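Local coordinates for protein L-hydantoinase (Arthrobacter aurescens, PDB 1GKR) that hydrolyses the ring of hydantoins, aryl-substituted more readily than alkyl-substituted ones, using two zinc ions in each subunit of a homotetramer, at residues Thr340-Pro343 / Met344-Asn348; Lys367-Leu371 / Phe372-Pro376; Leu425-Arg429 / Gly430-Ala434; Val433-Gly437 / Glu438-Glu442. All coordinates share one frame; numbering follows the deposited sequence.

Contact 1: residues Thr340-Pro343 / Met344-Asn348; sequences TSLP and MMLTN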
ATOM      1  N   THR A 340      16.422 -11.568 -34.185  1.00 19.65           N
ATOM      2  CA  THR A 340      17.186 -10.621 -33.380  1.00 18.85           C
ATOM      3  C   THR A 340      16.945 -10.634 -31.862  1.00 19.82           C
ATOM      4  O   THR A 340      17.633  -9.933 -31.117  1.00 19.95           O
ATOM      5  CB  THR A 340      16.920  -9.203 -33.869  1.00 18.91           C
ATOM      6  OG1 THR A 340      15.514  -8.941 -33.830  1.00 16.92           O
ATOM      7  CG2 THR A 340      17.409  -9.039 -35.280  1.00 19.86           C
ATOM      8  N   SER A 341      15.980 -11.424 -31.402  1.00 17.92           N
ATOM      9  CA  SER A 341      15.660 -11.461 -29.989  1.00 14.56           C
ATOM     10  C   SER A 341      16.801 -11.860 -29.053  1.00 14.86           C
ATOM     11  O   SER A 341      17.172 -11.093 -28.160  1.00 12.61           O
ATOM     12  CB  SER A 341      14.483 -12.381 -29.761  1.00 11.68           C
ATOM     13  OG  SER A 341      14.093 -12.285 -28.420  1.00 10.90           O
ATOM     14  N   LEU A 342      17.361 -13.050 -29.240  1.00 15.01           N
ATOM     15  CA  LEU A 342      18.445 -13.501 -28.362  1.00 15.62           C
ATOM     16  C   LEU A 342      19.686 -12.633 -28.520  1.00 17.45           C
ATOM     17  O   LEU A 342      20.220 -12.111 -27.539  1.00 20.02           O
ATOM     18  CB  LEU A 342      18.824 -14.961 -28.640  1.00 13.57           C
ATOM     19  CG  LEU A 342      19.205 -15.884 -27.464  1.00 14.35           C
ATOM     20  CD1 LEU A 342      20.060 -17.025 -27.988  1.00 11.15           C
ATOM     21  CD2 LEU A 342      19.956 -15.141 -26.392  1.00  9.82           C
ATOM     22  N   PRO A 343      20.177 -12.477 -29.756  1.00 17.64           N
ATOM     23  CA  PRO A 343      21.371 -11.640 -29.897  1.00 16.88           C
ATOM     24  C   PRO A 343      21.230 -10.224 -29.341  1.00 16.17           C
ATOM     25  O   PRO A 343      22.201  -9.648 -28.829  1.00 16.10           O
ATOM     26  CB  PRO A 343      21.668 -11.682 -31.408  1.00 14.68           C
ATOM     27  CG  PRO A 343      20.448 -12.305 -32.029  1.00 16.00           C
ATOM     28  CD  PRO A 343      19.914 -13.231 -30.991  1.00 16.85           C
ATOM     29  N   MET A 344      20.032  -9.661 -29.409  1.00 13.28           N
ATOM     30  CA  MET A 344      19.863  -8.326 -28.882  1.00 14.72           C
ATOM     31  C   MET A 344      19.998  -8.345 -27.359  1.00 17.71           C
ATOM     32  O   MET A 344      20.649  -7.470 -26.791  1.00 20.25           O
ATOM     33  CB  MET A 344      18.517  -7.753 -29.308  1.00 14.15           C
ATOM     34  CG  MET A 344      18.617  -6.355 -29.903  1.00 19.33           C
ATOM     35  SD  MET A 344      19.955  -6.223 -31.126  1.00 22.60           S
ATOM     36  CE  MET A 344      20.449  -4.566 -30.899  1.00 23.05           C
ATOM     37  N   MET A 345      19.407  -9.346 -26.700  1.00 18.51           N
ATOM     38  CA  MET A 345      19.487  -9.460 -25.237  1.00 16.04           C
ATOM     39  C   MET A 345      20.911  -9.808 -24.802  1.00 18.80           C
ATOM     40  O   MET A 345      21.428  -9.275 -23.819  1.00 20.54           O
ATOM     41  CB  MET A 345      18.533 -10.539 -24.718  1.00 11.87           C
ATOM     42  CG  MET A 345      17.072 -10.223 -24.891  1.00 10.91           C
ATOM     43  SD  MET A 345      16.674  -8.526 -24.447  1.00 12.41           S
ATOM     44  CE  MET A 345      17.005  -8.521 -22.691  1.00  7.03           C
ATOM     45  N   LEU A 346      21.533 -10.720 -25.538  1.00 18.33           N
ATOM     46  CA  LEU A 346      22.897 -11.132 -25.259  1.00 17.72           C
ATOM     47  C   LEU A 346      23.834  -9.931 -25.409  1.00 18.25           C
ATOM     48  O   LEU A 346      24.680  -9.674 -24.559  1.00 15.65           O
ATOM     49  CB  LEU A 346      23.292 -12.214 -26.253  1.00 18.13           C
ATOM     50  CG  LEU A 346      23.508 -13.649 -25.781  1.00 20.09           C
ATOM     51  CD1 LEU A 346      22.669 -13.976 -24.566  1.00 18.18           C
ATOM     52  CD2 LEU A 346      23.195 -14.566 -26.951  1.00 19.17           C
ATOM     53  N   THR A 347      23.653  -9.188 -26.495  1.00 18.74           N
ATOM     54  CA  THR A 347      24.479  -8.030 -26.800  1.00 18.50           C
ATOM     55  C   THR A 347      24.347  -6.832 -25.864  1.00 19.27           C
ATOM     56  O   THR A 347      25.336  -6.383 -25.295  1.00 21.09           O
ATOM     57  CB  THR A 347      24.213  -7.553 -28.250  1.00 17.59           C
ATOM     58  OG1 THR A 347      24.711  -8.532 -29.167  1.00 17.85           O
ATOM     59  CG2 THR A 347      24.887  -6.227 -28.524  1.00 12.53           C
ATOM     60  N   ASN A 348      23.137  -6.313 -25.702  1.00 18.25           N
ATOM     61  CA  ASN A 348      22.939  -5.141 -24.861  1.00 18.16           C
ATOM     62  C   ASN A 348      22.591  -5.436 -23.420  1.00 19.88           C
ATOM     63  O   ASN A 348      22.470  -4.514 -22.603  1.00 20.49           O
ATOM     64  CB  ASN A 348      21.862  -4.263 -25.469  1.00 20.36           C
ATOM     65  CG  ASN A 348      22.176  -3.882 -26.893  1.00 23.68           C
ATOM     66  OD1 ASN A 348      23.138  -3.162 -27.156  1.00 25.89           O
ATOM     67  ND2 ASN A 348      21.376  -4.380 -27.827  1.00 25.69           N
TER
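In the opening turns of helix 341-350, within the TIM-barrel amidohydrolase domain, L342 meets L346 one turn further on. The two side chains cross obliquely, and CD2 of L342 makes the contact: it lies 3.3 Å from CD2 of L346 and 3.5 Å from CD1 of L346, so one methyl serves both branches. The backbone beneath holds the pair at this spacing, for N of L346 binds O of L342 at 2.8 Å. Leucine suits both places because each has a second apolar neighbour: L342 rests also on P423 of strand 418-428, and L346 on L360 of helix 357-372. With an alanine at L346, the end of L342 would probably lose its mate and a gap would open between this turn and L360.

Proline fits the first turn of a helix, where no backbone hydrogen need be given to a preceding turn. The carbonyl of P343 is well used: its O accepts N of T347 at 2.8 Å and OG1 of T347, also at 2.8 Å, from opposite faces of the carbonyl plane. T347 can do this because OG1 stands beside its own backbone N (chi1 -68°), which turns the hydroxyl back along the helix. N of M344 adds a further helical bond to O of T340, at 3.0 Å. OG1 of T347 also bonds to N of T420, so a buried hydroxyl gives its proton to the helix and accepts one from strand 418-428, tying the two together.

Contact 2: residues Lys367-Leu371 / Phe372-Pro376; sequences KPAKL and FGIYP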
ATOM      1  N   LYS A 367      10.663 -19.893 -17.447  1.00 12.95           N
ATOM      2  CA  LYS A 367       9.319 -19.428 -17.136  1.00 15.46           C
ATOM      3  C   LYS A 367       8.309 -19.615 -18.270  1.00 14.05           C
ATOM      4  O   LYS A 367       7.201 -20.123 -18.049  1.00 13.20           O
ATOM      5  CB  LYS A 367       9.350 -17.967 -16.673  1.00 20.68           C
ATOM      6  CG  LYS A 367       9.231 -17.805 -15.164  1.00 28.43           C
ATOM      7  CD  LYS A 367       9.731 -16.429 -14.716  1.00 36.71           C
ATOM      8  CE  LYS A 367       9.491 -16.205 -13.225  1.00 39.92           C
ATOM      9  NZ  LYS A 367       9.901 -17.410 -12.443  1.00 45.92           N
ATOM     10  N   PRO A 368       8.653 -19.186 -19.493  1.00 11.92           N
ATOM     11  CA  PRO A 368       7.626 -19.417 -20.511  1.00 10.98           C
ATOM     12  C   PRO A 368       7.196 -20.901 -20.574  1.00  9.61           C
ATOM     13  O   PRO A 368       6.010 -21.198 -20.578  1.00  9.73           O
ATOM     14  CB  PRO A 368       8.282 -18.896 -21.799  1.00  9.04           C
ATOM     15  CG  PRO A 368       9.753 -18.700 -21.428  1.00  9.11           C
ATOM     16  CD  PRO A 368       9.743 -18.340 -20.005  1.00  6.63           C
ATOM     17  N   ALA A 369       8.147 -21.826 -20.586  1.00  8.48           N
ATOM     18  CA  ALA A 369       7.807 -23.242 -20.630  1.00 11.44           C
ATOM     19  C   ALA A 369       6.975 -23.618 -19.411  1.00 13.35           C
ATOM     20  O   ALA A 369       5.947 -24.287 -19.517  1.00 12.16           O
ATOM     21  CB  ALA A 369       9.066 -24.084 -20.666  1.00 10.52           C
ATOM     22  N   LYS A 370       7.432 -23.190 -18.244  1.00 15.27           N
ATOM     23  CA  LYS A 370       6.719 -23.483 -17.012  1.00 15.05           C
ATOM     24  C   LYS A 370       5.290 -22.972 -17.041  1.00 13.81           C
ATOM     25  O   LYS A 370       4.360 -23.742 -16.830  1.00 16.39           O
ATOM     26  CB  LYS A 370       7.455 -22.885 -15.812  1.00 13.45           C
ATOM     27  CG  LYS A 370       8.688 -23.673 -15.395  1.00 17.71           C
ATOM     28  CD  LYS A 370       9.388 -23.018 -14.222  1.00 18.68           C
ATOM     29  CE  LYS A 370      10.487 -23.897 -13.679  1.00 19.82           C
ATOM     30  NZ  LYS A 370      11.218 -23.220 -12.573  1.00 21.35           N
ATOM     31  N   LEU A 371       5.101 -21.685 -17.312  1.00 12.44           N
ATOM     32  CA  LEU A 371       3.750 -21.124 -17.325  1.00 12.33           C
ATOM     33  C   LEU A 371       2.766 -21.852 -18.245  1.00 12.91           C
ATOM     34  O   LEU A 371       1.586 -21.944 -17.934  1.00 13.33           O
ATOM     35  CB  LEU A 371       3.795 -19.637 -17.686  1.00  9.44           C
ATOM     36  CG  LEU A 371       4.436 -18.771 -16.603  1.00 10.58           C
ATOM     37  CD1 LEU A 371       4.649 -17.378 -17.121  1.00 10.09           C
ATOM     38  CD2 LEU A 371       3.550 -18.744 -15.379  1.00  8.24           C
ATOM     39  N   PHE A 372       3.242 -22.388 -19.363  1.00 12.20           N
ATOM     40  CA  PHE A 372       2.347 -23.072 -20.288  1.00 12.34           C
ATOM     41  C   PHE A 372       2.253 -24.570 -20.088  1.00 14.55           C
ATOM     42  O   PHE A 372       1.496 -25.263 -20.785  1.00 15.82           O
ATOM     43  CB  PHE A 372       2.745 -22.761 -21.723  1.00 10.28           C
ATOM     44  CG  PHE A 372       2.312 -21.407 -22.168  1.00 10.07           C
ATOM     45  CD1 PHE A 372       0.993 -21.183 -22.545  1.00  8.95           C
ATOM     46  CD2 PHE A 372       3.209 -20.340 -22.167  1.00  7.09           C
ATOM     47  CE1 PHE A 372       0.578 -19.900 -22.918  1.00 14.13           C
ATOM     48  CE2 PHE A 372       2.805 -19.060 -22.535  1.00  7.80           C
ATOM     49  CZ  PHE A 372       1.495 -18.833 -22.912  1.00  9.10           C
ATOM     50  N   GLY A 373       3.022 -25.067 -19.131  1.00 12.37           N
ATOM     51  CA  GLY A 373       2.990 -26.481 -18.841  1.00 11.83           C
ATOM     52  C   GLY A 373       3.724 -27.381 -19.807  1.00 11.39           C
ATOM     53  O   GLY A 373       3.374 -28.546 -19.932  1.00 12.40           O
ATOM     54  N   ILE A 374       4.731 -26.868 -20.497  1.00 11.66           N
ATOM     55  CA  ILE A 374       5.484 -27.713 -21.414  1.00 13.74           C
ATOM     56  C   ILE A 374       6.883 -27.847 -20.829  1.00 18.34           C
ATOM     57  O   ILE A 374       7.817 -28.291 -21.504  1.00 19.35           O
ATOM     58  CB  ILE A 374       5.565 -27.074 -22.830  1.00 10.51           C
ATOM     59  CG1 ILE A 374       6.221 -25.694 -22.766  1.00  8.83           C
ATOM     60  CG2 ILE A 374       4.174 -26.921 -23.414  1.00  9.53           C
ATOM     61  CD1 ILE A 374       6.266 -24.982 -24.113  1.00  3.01           C
ATOM     62  N   TYR A 375       6.987 -27.514 -19.542  1.00 23.38           N
ATOM     63  CA  TYR A 375       8.257 -27.464 -18.849  1.00 26.31           C
ATOM     64  C   TYR A 375       9.316 -28.530 -18.949  1.00 32.84           C
ATOM     65  O   TYR A 375      10.069 -28.544 -19.930  1.00 45.18           O
ATOM     66  CB  TYR A 375       8.099 -27.136 -17.367  1.00 23.47           C
ATOM     67  CG  TYR A 375       9.453 -27.005 -16.672  1.00 18.45           C
ATOM     68  CD1 TYR A 375      10.430 -26.127 -17.147  1.00 17.13           C
ATOM     69  CD2 TYR A 375       9.768 -27.789 -15.566  1.00 19.06           C
ATOM     70  CE1 TYR A 375      11.689 -26.039 -16.534  1.00 17.39           C
ATOM     71  CE2 TYR A 375      11.010 -27.709 -14.946  1.00 19.28           C
ATOM     72  CZ  TYR A 375      11.972 -26.837 -15.428  1.00 22.34           C
ATOM     73  OH  TYR A 375      13.205 -26.778 -14.782  1.00 25.51           O
ATOM     74  N   PRO A 376       9.376 -29.466 -17.989  1.00 27.11           N
ATOM     75  CA  PRO A 376      10.482 -30.420 -18.181  1.00 20.53           C
ATOM     76  C   PRO A 376      10.874 -30.696 -19.657  1.00 21.57           C
ATOM     77  O   PRO A 376      12.066 -30.717 -19.989  1.00 23.25           O
ATOM     78  CB  PRO A 376      10.028 -31.639 -17.395  1.00 14.88           C
ATOM     79  CG  PRO A 376       8.539 -31.577 -17.547  1.00 21.87           C
ATOM     80  CD  PRO A 376       8.198 -30.118 -17.387  1.00 20.76           C
TER
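K370 lies alongside Y375, the two side chains pointing the same way, with the lysine chain spread over one ring face. CG of K370 is 3.5 Å from CD1 of Y375, and CE of K370 makes a CH-pi contact 3.9 Å from the Y375 ring centroid; NZ is farther off and attracts the ring weakly at most. The lysine chain is extended beyond CG, the shape that lets CG and CE both lie on the ring. CB of A369, small enough to fit, comes near the ring plane at its edge. A serine in place of Y375 would probably leave the aliphatic part of K370 without its cover and the chain free to turn.

Behind these contacts is a Schellman motif that ends helix 357-372. N of G373 bonds to O of K370 at 3.0 Å, and N of I374 reaches O of A369 at 3.0 Å. G373 has positive phi (77°), easily adopted by a residue without a side chain. F372 presents its ring edge, through CD2, to O of P368 at 3.3 Å; its side chain also touches E59 and I236. Farther out, D15 of a second subunit packs on Y375 and forms a long, weak ion pair with K370.

Contact 3: residues Leu425-Arg429 / Gly430-Ala434; sequences LTMVR and GTVVA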
ATOM      1  N   LEU A 425      25.152 -22.402 -32.831  1.00 16.35           N
ATOM      2  CA  LEU A 425      24.751 -23.778 -33.105  1.00 16.44           C
ATOM      3  C   LEU A 425      23.435 -23.897 -32.366  1.00 17.11           C
ATOM      4  O   LEU A 425      23.314 -23.468 -31.220  1.00 16.40           O
ATOM      5  CB  LEU A 425      25.765 -24.765 -32.510  1.00 14.68           C
ATOM      6  CG  LEU A 425      25.678 -26.307 -32.568  1.00 15.63           C
ATOM      7  CD1 LEU A 425      24.351 -26.825 -32.059  1.00 12.91           C
ATOM      8  CD2 LEU A 425      25.900 -26.764 -33.972  1.00 18.04           C
ATOM      9  N   THR A 426      22.430 -24.439 -33.025  1.00 16.44           N
ATOM     10  CA  THR A 426      21.174 -24.606 -32.346  1.00 16.33           C
ATOM     11  C   THR A 426      20.627 -25.955 -32.741  1.00 17.34           C
ATOM     12  O   THR A 426      20.606 -26.300 -33.926  1.00 19.15           O
ATOM     13  CB  THR A 426      20.172 -23.450 -32.667  1.00 14.86           C
ATOM     14  OG1 THR A 426      18.929 -23.997 -33.109  1.00 15.81           O
ATOM     15  CG2 THR A 426      20.733 -22.504 -33.692  1.00  9.46           C
ATOM     16  N   MET A 427      20.253 -26.750 -31.744  1.00 16.02           N
ATOM     17  CA  MET A 427      19.702 -28.057 -32.031  1.00 18.82           C
ATOM     18  C   MET A 427      18.412 -28.296 -31.286  1.00 20.17           C
ATOM     19  O   MET A 427      18.222 -27.801 -30.164  1.00 18.94           O
ATOM     20  CB  MET A 427      20.694 -29.180 -31.690  1.00 20.97           C
ATOM     21  CG  MET A 427      20.934 -29.463 -30.214  1.00 21.74           C
ATOM     22  SD  MET A 427      21.540 -31.182 -29.905  1.00 27.70           S
ATOM     23  CE  MET A 427      23.196 -31.114 -30.510  1.00 21.05           C
ATOM     24  N   VAL A 428      17.503 -29.020 -31.931  1.00 18.63           N
ATOM     25  CA  VAL A 428      16.257 -29.360 -31.275  1.00 20.20           C
ATOM     26  C   VAL A 428      16.118 -30.872 -31.354  1.00 20.63           C
ATOM     27  O   VAL A 428      16.388 -31.479 -32.398  1.00 21.03           O
ATOM     28  CB  VAL A 428      15.017 -28.616 -31.881  1.00 17.59           C
ATOM     29  CG1 VAL A 428      15.466 -27.645 -32.920  1.00 14.63           C
ATOM     30  CG2 VAL A 428      13.990 -29.605 -32.402  1.00 16.26           C
ATOM     31  N   ARG A 429      15.739 -31.466 -30.222  1.00 18.76           N
ATOM     32  CA  ARG A 429      15.575 -32.903 -30.096  1.00 16.17           C
ATOM     33  C   ARG A 429      16.780 -33.689 -30.622  1.00 18.19           C
ATOM     34  O   ARG A 429      16.650 -34.670 -31.366  1.00 17.21           O
ATOM     35  CB  ARG A 429      14.278 -33.341 -30.769  1.00 10.99           C
ATOM     36  CG  ARG A 429      13.066 -33.011 -29.932  1.00 10.39           C
ATOM     37  CD  ARG A 429      11.759 -33.318 -30.643  1.00 13.12           C
ATOM     38  NE  ARG A 429      11.532 -32.423 -31.771  1.00 17.21           N
ATOM     39  CZ  ARG A 429      11.765 -32.741 -33.038  1.00 19.60           C
ATOM     40  NH1 ARG A 429      12.230 -33.941 -33.345  1.00 21.48           N
ATOM     41  NH2 ARG A 429      11.544 -31.853 -34.000  1.00 21.24           N
ATOM     42  N   GLY A 430      17.962 -33.239 -30.226  1.00 18.16           N
ATOM     43  CA  GLY A 430      19.172 -33.924 -30.621  1.00 20.15           C
ATOM     44  C   GLY A 430      19.700 -33.724 -32.029  1.00 21.70           C
ATOM     45  O   GLY A 430      20.708 -34.339 -32.378  1.00 23.85           O
ATOM     46  N   THR A 431      19.068 -32.905 -32.863  1.00 18.38           N
ATOM     47  CA  THR A 431      19.644 -32.751 -34.190  1.00 17.33           C
ATOM     48  C   THR A 431      19.966 -31.287 -34.505  1.00 16.79           C
ATOM     49  O   THR A 431      19.204 -30.376 -34.166  1.00 16.83           O
ATOM     50  CB  THR A 431      18.745 -33.430 -35.288  1.00 17.80           C
ATOM     51  OG1 THR A 431      18.168 -32.437 -36.135  1.00 21.38           O
ATOM     52  CG2 THR A 431      17.639 -34.281 -34.652  1.00 14.02           C
ATOM     53  N   VAL A 432      21.126 -31.052 -35.112  1.00 15.87           N
ATOM     54  CA  VAL A 432      21.534 -29.688 -35.422  1.00 17.45           C
ATOM     55  C   VAL A 432      20.663 -29.119 -36.526  1.00 19.40           C
ATOM     56  O   VAL A 432      20.691 -29.611 -37.653  1.00 20.34           O
ATOM     57  CB  VAL A 432      23.003 -29.629 -35.869  1.00 15.56           C
ATOM     58  CG1 VAL A 432      23.418 -28.177 -36.107  1.00 16.82           C
ATOM     59  CG2 VAL A 432      23.881 -30.255 -34.816  1.00 13.55           C
ATOM     60  N   VAL A 433      19.883 -28.089 -36.201  1.00 19.61           N
ATOM     61  CA  VAL A 433      19.001 -27.477 -37.191  1.00 18.12           C
ATOM     62  C   VAL A 433      19.640 -26.235 -37.782  1.00 19.21           C
ATOM     63  O   VAL A 433      19.289 -25.808 -38.872  1.00 20.96           O
ATOM     64  CB  VAL A 433      17.630 -27.084 -36.597  1.00 15.69           C
ATOM     65  CG1 VAL A 433      16.897 -28.318 -36.078  1.00 12.45           C
ATOM     66  CG2 VAL A 433      17.826 -26.073 -35.507  1.00 16.40           C
ATOM     67  N   ALA A 434      20.580 -25.648 -37.067  1.00 18.72           N
ATOM     68  CA  ALA A 434      21.238 -24.475 -37.588  1.00 20.13           C
ATOM     69  C   ALA A 434      22.627 -24.451 -37.025  1.00 24.33           C
ATOM     70  O   ALA A 434      22.841 -24.686 -35.834  1.00 26.75           O
ATOM     71  CB  ALA A 434      20.491 -23.222 -37.197  1.00 19.35           C
TER
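V428 and V433 pack at about a right angle, CG1 of V428 lying 3.5 Å from CG1 of V433, in the close part of the hairpin of strands 418-428 and 431-435. With chi1 -61°, V433 sets CG1 anti to its carbonyl carbon, on V428, and CG2 between backbone N and carbonyl carbon, against OG1 of T426. CG2 of T426 meets CB of A434 at 3.6 Å, alanine being small enough to sit there. This side is buried: T426 and V428 also touch T88 of strand 87-92, and V433 rests on F445. In a classic beta bulge V433 and A434 both face T426, so O of T426 accepts two bonds, from N of V433 at 3.0 Å and N of A434 at 3.2 Å, both donors lying in the carbonyl plane.

The solvent side is the turn with the partly exposed R429, G430, T431 and V432. M427 and V432 meet more loosely, CE to CG2 4.4 Å, although CD2 of L425 still reaches CG1 of V432 at 3.6 Å. The turn from V428 to T431 is type I', closed by N of T431 on O of V428 at 3.1 Å. G430 suits its corner because a side chain would jam against the carbonyl O of R429. SD of M427 lies 3.7 Å from CA of G430. R429 leads its chain away to a salt bridge with D120 and a cation-pi contact with F445. The doubled grip on O of T426 thus satisfies an extra backbone N-H where V433 and A434 are buried, and the charge of R429 is met outside the hairpin.

Contact 4: residues Val433-Gly437 / Glu438-Glu442; sequences VAEKG and EVLVE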
ATOM      1  N   VAL A 433      19.883 -28.089 -36.201  1.00 19.61           N
ATOM      2  CA  VAL A 433      19.001 -27.477 -37.191  1.00 18.12           C
ATOM      3  C   VAL A 433      19.640 -26.235 -37.782  1.00 19.21           C
ATOM      4  O   VAL A 433      19.289 -25.808 -38.872  1.00 20.96           O
ATOM      5  CB  VAL A 433      17.630 -27.084 -36.597  1.00 15.69           C
ATOM      6  CG1 VAL A 433      16.897 -28.318 -36.078  1.00 12.45           C
ATOM      7  CG2 VAL A 433      17.826 -26.073 -35.507  1.00 16.40           C
ATOM      8  N   ALA A 434      20.580 -25.648 -37.067  1.00 18.72           N
ATOM      9  CA  ALA A 434      21.238 -24.475 -37.588  1.00 20.13           C
ATOM     10  C   ALA A 434      22.627 -24.451 -37.025  1.00 24.33           C
ATOM     11  O   ALA A 434      22.841 -24.686 -35.834  1.00 26.75           O
ATOM     12  CB  ALA A 434      20.491 -23.222 -37.197  1.00 19.35           C
ATOM     13  N   GLU A 435      23.584 -24.200 -37.899  1.00 26.96           N
ATOM     14  CA  GLU A 435      24.960 -24.137 -37.482  1.00 30.90           C
ATOM     15  C   GLU A 435      25.562 -22.969 -38.220  1.00 33.35           C
ATOM     16  O   GLU A 435      25.468 -22.881 -39.438  1.00 31.71           O
ATOM     17  CB  GLU A 435      25.676 -25.437 -37.821  1.00 31.96           C
ATOM     18  CG  GLU A 435      27.168 -25.393 -37.603  1.00 35.76           C
ATOM     19  CD  GLU A 435      27.753 -26.770 -37.379  1.00 40.01           C
ATOM     20  OE1 GLU A 435      27.357 -27.715 -38.101  1.00 41.43           O
ATOM     21  OE2 GLU A 435      28.613 -26.905 -36.480  1.00 43.08           O
ATOM     22  N   LYS A 436      26.151 -22.060 -37.451  1.00 38.32           N
ATOM     23  CA  LYS A 436      26.770 -20.851 -37.970  1.00 42.36           C
ATOM     24  C   LYS A 436      26.049 -20.260 -39.187  1.00 41.88           C
ATOM     25  O   LYS A 436      26.606 -20.181 -40.285  1.00 41.13           O
ATOM     26  CB  LYS A 436      28.254 -21.112 -38.263  1.00 46.46           C
ATOM     27  CG  LYS A 436      28.527 -22.428 -38.956  1.00 56.44           C
ATOM     28  CD  LYS A 436      30.011 -22.788 -38.931  1.00 62.59           C
ATOM     29  CE  LYS A 436      30.269 -24.085 -39.708  1.00 67.05           C
ATOM     30  NZ  LYS A 436      31.723 -24.439 -39.787  1.00 70.28           N
ATOM     31  N   GLY A 437      24.790 -19.869 -38.971  1.00 40.26           N
ATOM     32  CA  GLY A 437      23.987 -19.241 -40.010  1.00 38.37           C
ATOM     33  C   GLY A 437      23.317 -20.088 -41.079  1.00 37.36           C
ATOM     34  O   GLY A 437      22.626 -19.550 -41.947  1.00 38.74           O
ATOM     35  N   GLU A 438      23.498 -21.398 -41.020  1.00 34.52           N
ATOM     36  CA  GLU A 438      22.921 -22.285 -42.012  1.00 33.83           C
ATOM     37  C   GLU A 438      21.833 -23.175 -41.459  1.00 29.82           C
ATOM     38  O   GLU A 438      22.054 -23.886 -40.486  1.00 29.37           O
ATOM     39  CB  GLU A 438      24.010 -23.183 -42.580  1.00 41.23           C
ATOM     40  CG  GLU A 438      24.936 -22.530 -43.566  1.00 52.43           C
ATOM     41  CD  GLU A 438      24.436 -22.677 -44.984  1.00 60.02           C
ATOM     42  OE1 GLU A 438      23.532 -21.907 -45.390  1.00 64.25           O
ATOM     43  OE2 GLU A 438      24.941 -23.583 -45.686  1.00 65.37           O
ATOM     44  N   VAL A 439      20.658 -23.157 -42.065  1.00 24.96           N
ATOM     45  CA  VAL A 439      19.634 -24.058 -41.579  1.00 24.89           C
ATOM     46  C   VAL A 439      19.931 -25.367 -42.285  1.00 26.21           C
ATOM     47  O   VAL A 439      20.152 -25.376 -43.484  1.00 28.91           O
ATOM     48  CB  VAL A 439      18.228 -23.584 -41.923  1.00 22.62           C
ATOM     49  CG1 VAL A 439      17.221 -24.656 -41.529  1.00 20.57           C
ATOM     50  CG2 VAL A 439      17.935 -22.285 -41.193  1.00 17.56           C
ATOM     51  N   LEU A 440      19.947 -26.466 -41.539  1.00 27.34           N
ATOM     52  CA  LEU A 440      20.277 -27.775 -42.096  1.00 27.36           C
ATOM     53  C   LEU A 440      19.130 -28.759 -42.047  1.00 28.37           C
ATOM     54  O   LEU A 440      19.338 -29.958 -42.216  1.00 28.33           O
ATOM     55  CB  LEU A 440      21.433 -28.388 -41.317  1.00 26.67           C
ATOM     56  CG  LEU A 440      22.639 -27.496 -41.049  1.00 29.70           C
ATOM     57  CD1 LEU A 440      23.446 -28.050 -39.882  1.00 28.28           C
ATOM     58  CD2 LEU A 440      23.472 -27.395 -42.305  1.00 28.43           C
ATOM     59  N   VAL A 441      17.921 -28.281 -41.820  1.00 30.32           N
ATOM     60  CA  VAL A 441      16.815 -29.214 -41.723  1.00 31.95           C
ATOM     61  C   VAL A 441      15.685 -28.858 -42.704  1.00 34.17           C
ATOM     62  O   VAL A 441      15.487 -27.688 -43.043  1.00 34.90           O
ATOM     63  CB  VAL A 441      16.340 -29.260 -40.246  1.00 31.76           C
ATOM     64  CG1 VAL A 441      15.290 -28.200 -39.987  1.00 31.35           C
ATOM     65  CG2 VAL A 441      15.866 -30.639 -39.900  1.00 31.78           C
ATOM     66  N   GLU A 442      14.966 -29.870 -43.187  1.00 35.86           N
ATOM     67  CA  GLU A 442      13.881 -29.633 -44.138  1.00 38.47           C
ATOM     68  C   GLU A 442      12.574 -29.204 -43.494  1.00 34.93           C
ATOM     69  O   GLU A 442      12.335 -29.448 -42.318  1.00 34.07           O
ATOM     70  CB  GLU A 442      13.641 -30.870 -45.016  1.00 45.11           C
ATOM     71  CG  GLU A 442      14.067 -32.212 -44.407  1.00 59.05           C
ATOM     72  CD  GLU A 442      13.308 -32.595 -43.131  1.00 65.44           C
ATOM     73  OE1 GLU A 442      12.054 -32.663 -43.168  1.00 70.05           O
ATOM     74  OE2 GLU A 442      13.974 -32.843 -42.093  1.00 66.06           O
TER
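E435 and E438, a hydrogen-bonded antiparallel pair, meet through their flat peptide groups. N of E438 comes to O of E435 at 2.9 Å from well above the carbonyl plane (51° out of it). The return bond is flatter: N of E435 reaches O of E438 at 3.0 Å, tilted only 17° from the carbonyl plane. That oxygen also receives a CA-H...O contact from A434, whose CA is 3.1 Å away. Further along, the peptide of V433 offers its O to N of L440 at 2.8 Å, the donor again standing above the plane, and CA of V439 touches the same O at 3.2 Å.

These bonds make a short beta hairpin of strands 431-435 and 438-439, joined by a type I' turn from E435 to E438. K436 and G437 occupy the corners with positive phi, a shape glycine takes readily, while the long chain of K436 leads away from the other strand. On the face of E435 and E438, CB of E435 touches CD1 of L440 loosely, at 4.0 Å. With CG anti to the backbone N (chi1 172°) and the chain extended beyond it, E435 takes its carboxylate to the side chain of L425, which it touches. CB of E438 lies against O of E435 at 3.5 Å.

A434 and V439 point to the other face. V439 suits it, being compact and apolar, and touches E80 and V84 of helix 75-85. V433 packs CG1 against CG1 of V441 at 4.2 Å, and beyond them F445 covers V433 while K118 lies on V441 and V439.

In the fold
Along the chain contacts 1, 2 and 3 come in series, contact 4 starts on the last residues of contact 3, and none nests. Contact 1 joins successive turns of helix 341-350, and contact 2 ends the next helix, 357-372; their centres are about 22 Å apart. Contact 3 closes the hairpin between strands 418-428 and 431-435. Contact 4 shares V433 and A434 with it and folds strand 431-435 back on 438-439, so the two make a three-strand meander with centres about 8 Å apart. They also touch through side chains, CG1 of V432 lying 3.8 Å from CD1 of L440. Strand 418-428 links this meander to contact 1, since V419 and P423 pack on that helix.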